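Local atomic coordinates of uncharacterized protein (Bacteroides ovatus, PDB entry 4ORL), a protein that is of unknown function but belongs to the DUF4783 family, whose members probably share the cone-shaped fold of NTF2-like proteins. Residues A6-A11 against S72-T77. Residues are numbered along the deposited sequence; the frame is centred on the assembly and turned at random. Where two conformers were deposited one is given.
Sequences AGVITA and SFVIGT
The first turns of helix 6-14 pass over strand 71-80 without backbone contact, Ile9 and Val74 coming nearest at 8.4 Å between their CA atoms, a gap that side chains alone bridge. Val74 meets the helix with both branches of its fork. Its CG1 methyl lies 4.4 Å from CG1 of Val8, the two methyls meeting at a slant, while its CG2 methyl lies 4.5 Å from the CG1 methylene of Ile9, so that one branched residue serves two consecutive helix positions. At a chi1 of 56°, CG2 of Val74 stands anti to the backbone N and faces Ile9, which leaves CG1 for Val8. The CB of Val8 points toward the strand, whereas Ile9 leaves the helix more obliquely and reaches the valine through the flank of its longer chain. These are loose van der Waals contacts, burying just 84 Å² in all, and the packing is shared with other parts of the chain: Ile4 touches both Ile9 and Val74, and Val62 and Gln65 of strand 57-68 touch the same pair. Valine is at ease in an extended strand; on the helix, short, apolar Val8 suits a place where CB already points toward the strand, while Ile9 needs its longer branch to come alongside Val74. Within the helix, Thr10 N and Ala11 N bond to Ala6 O and Gly7 O, which satisfies these backbone polar groups. Such packing of an N-terminal helix on the inner face of a curved, mixed sheet is consistent with the alpha+beta cone of the NTF2-like fold.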
ATOM      1  N   ALA A   6      -2.783   4.562 -10.964  1.00 20.13           N
ATOM      2  CA  ALA A   6      -3.687   5.478 -10.267  1.00 19.35           C
ATOM      3  C   ALA A   6      -4.578   4.734  -9.263  1.00 18.14           C
ATOM      4  O   ALA A   6      -4.841   5.239  -8.173  1.00 17.07           O
ATOM      5  CB  ALA A   6      -4.546   6.213 -11.269  1.00 21.94           C
ATOM      6  N   GLY A   7      -5.010   3.519  -9.620  1.00 18.06           N
ATOM      7  CA  GLY A   7      -5.868   2.704  -8.733  1.00 17.45           C
ATOM      8  C   GLY A   7      -5.258   2.358  -7.386  1.00 15.68           C
ATOM      9  O   GLY A   7      -5.973   2.149  -6.415  1.00 15.83           O
ATOM     10  N   VAL A   8      -3.930   2.277  -7.309  1.00 14.50           N
ATOM     11  CA  VAL A   8      -3.275   2.038  -6.029  1.00 13.18           C
ATOM     12  C   VAL A   8      -3.511   3.237  -5.111  1.00 11.79           C
ATOM     13  O   VAL A   8      -3.859   3.092  -3.935  1.00 11.14           O
ATOM     14  CB  VAL A   8      -1.775   1.810  -6.218  1.00 13.27           C
ATOM     15  CG1 VAL A   8      -1.058   1.828  -4.883  1.00 13.00           C
ATOM     16  CG2 VAL A   8      -1.540   0.492  -6.930  1.00 14.56           C
ATOM     17  N   ILE A   9      -3.323   4.422  -5.665  1.00 11.91           N
ATOM     18  CA  ILE A   9      -3.512   5.631  -4.919  1.00 11.65           C
ATOM     19  C   ILE A   9      -4.982   5.787  -4.497  1.00 11.74           C
ATOM     20  O   ILE A   9      -5.280   6.084  -3.337  1.00 10.67           O
ATOM     21  CB  ILE A   9      -3.019   6.851  -5.729  1.00 13.09           C
ATOM     22  CG1 ILE A   9      -1.485   6.787  -5.915  1.00 14.65           C
ATOM     23  CG2 ILE A   9      -3.443   8.130  -5.037  1.00 12.96           C
ATOM     24  CD1 ILE A   9      -0.992   7.593  -7.084  1.00 16.68           C
ATOM     25  N   THR A  10      -5.897   5.540  -5.424  1.00 12.72           N
ATOM     26  CA  THR A  10      -7.324   5.609  -5.123  1.00 13.68           C
ATOM     27  C   THR A  10      -7.717   4.602  -4.039  1.00 12.88           C
ATOM     28  O   THR A  10      -8.511   4.920  -3.149  1.00 12.80           O
ATOM     29  CB  THR A  10      -8.156   5.405  -6.405  1.00 16.33           C
ATOM     30  OG1 THR A  10      -7.867   6.467  -7.323  1.00 18.75           O
ATOM     31  CG2 THR A  10      -9.670   5.390  -6.122  1.00 17.95           C
ATOM     32  N   ALA A  11      -7.131   3.400  -4.077  1.00 12.53           N
ATOM     33  CA  ALA A  11      -7.415   2.382  -3.049  1.00 12.42           C
ATOM     34  C   ALA A  11      -7.057   2.885  -1.653  1.00 11.49           C
ATOM     35  O   ALA A  11      -7.800   2.702  -0.706  1.00 12.20           O
ATOM     36  CB  ALA A  11      -6.674   1.098  -3.342  1.00 12.62           C
ATOM     37  N   SER A  72       9.271   0.093  -8.752  1.00 15.70           N
ATOM     38  CA  SER A  72       8.667   1.405  -8.523  1.00 15.40           C
ATOM     39  C   SER A  72       8.218   1.533  -7.084  1.00 14.45           C
ATOM     40  O   SER A  72       8.157   0.551  -6.342  1.00 14.38           O
ATOM     41  CB  SER A  72       7.489   1.631  -9.477  1.00 15.69           C
ATOM     42  OG  SER A  72       6.468   0.679  -9.247  1.00 14.96           O
ATOM     43  N   PHE A  73       7.876   2.746  -6.694  1.00 14.57           N
ATOM     44  CA  PHE A  73       7.393   2.988  -5.350  1.00 13.86           C
ATOM     45  C   PHE A  73       6.476   4.178  -5.293  1.00 13.39           C
ATOM     46  O   PHE A  73       6.562   5.097  -6.126  1.00 13.80           O
ATOM     47  CB  PHE A  73       8.561   3.214  -4.399  1.00 15.26           C
ATOM     48  CG  PHE A  73       9.302   4.500  -4.646  1.00 17.92           C
ATOM     49  CD1 PHE A  73      10.376   4.549  -5.539  1.00 20.24           C
ATOM     50  CD2 PHE A  73       8.943   5.664  -3.968  1.00 18.24           C
ATOM     51  CE1 PHE A  73      11.077   5.749  -5.745  1.00 22.55           C
ATOM     52  CE2 PHE A  73       9.635   6.860  -4.181  1.00 20.67           C
ATOM     53  CZ  PHE A  73      10.685   6.899  -5.078  1.00 22.24           C
ATOM     54  N   VAL A  74       5.629   4.180  -4.262  1.00 12.80           N
ATOM     55  CA  VAL A  74       4.842   5.347  -3.914  1.00 13.06           C
ATOM     56  C   VAL A  74       4.826   5.478  -2.400  1.00 12.59           C
ATOM     57  O   VAL A  74       4.641   4.482  -1.674  1.00 13.02           O
ATOM     58  CB  VAL A  74       3.424   5.294  -4.515  1.00 13.46           C
ATOM     59  CG1 VAL A  74       2.695   4.030  -4.114  1.00 13.89           C
ATOM     60  CG2 VAL A  74       2.629   6.519  -4.122  1.00 14.11           C
ATOM     61  N   ILE A  75       5.092   6.699  -1.942  1.00 12.71           N
ATOM     62  CA  ILE A  75       5.145   7.031  -0.534  0.50 13.11           C
ATOM     63  C   ILE A  75       4.090   8.088  -0.277  1.00 11.93           C
ATOM     64  O   ILE A  75       4.054   9.083  -0.967  1.00 12.81           O
ATOM     65  CB  ILE A  75       6.516   7.645  -0.148  0.50 15.49           C
ATOM     66  CG1 ILE A  75       7.671   6.895  -0.817  0.50 17.87           C
ATOM     67  CG2 ILE A  75       6.672   7.647   1.354  0.50 15.89           C
ATOM     68  CD1 ILE A  75       7.720   5.430  -0.480  0.50 19.07           C
ATOM     69  N   GLY A  76       3.261   7.893   0.735  1.00 10.86           N
ATOM     70  CA  GLY A  76       2.254   8.898   1.048  1.00 10.66           C
ATOM     71  C   GLY A  76       1.841   8.870   2.488  1.00 10.99           C
ATOM     72  O   GLY A  76       2.306   8.045   3.255  1.00 11.49           O
ATOM     73  N   THR A  77       0.952   9.780   2.856  1.00 10.69           N
ATOM     74  CA  THR A  77       0.438   9.859   4.222  1.00 11.03           C
ATOM     75  C   THR A  77      -1.043   9.606   4.231  1.00  9.59           C
ATOM     76  O   THR A  77      -1.821  10.280   3.506  1.00  9.01           O
ATOM     77  CB  THR A  77       0.722  11.211   4.869  1.00 13.64           C
ATOM     78  OG1 THR A  77       2.130  11.470   4.806  1.00 16.24           O
ATOM     79  CG2 THR A  77       0.276  11.248   6.339  1.00 14.31           C
TER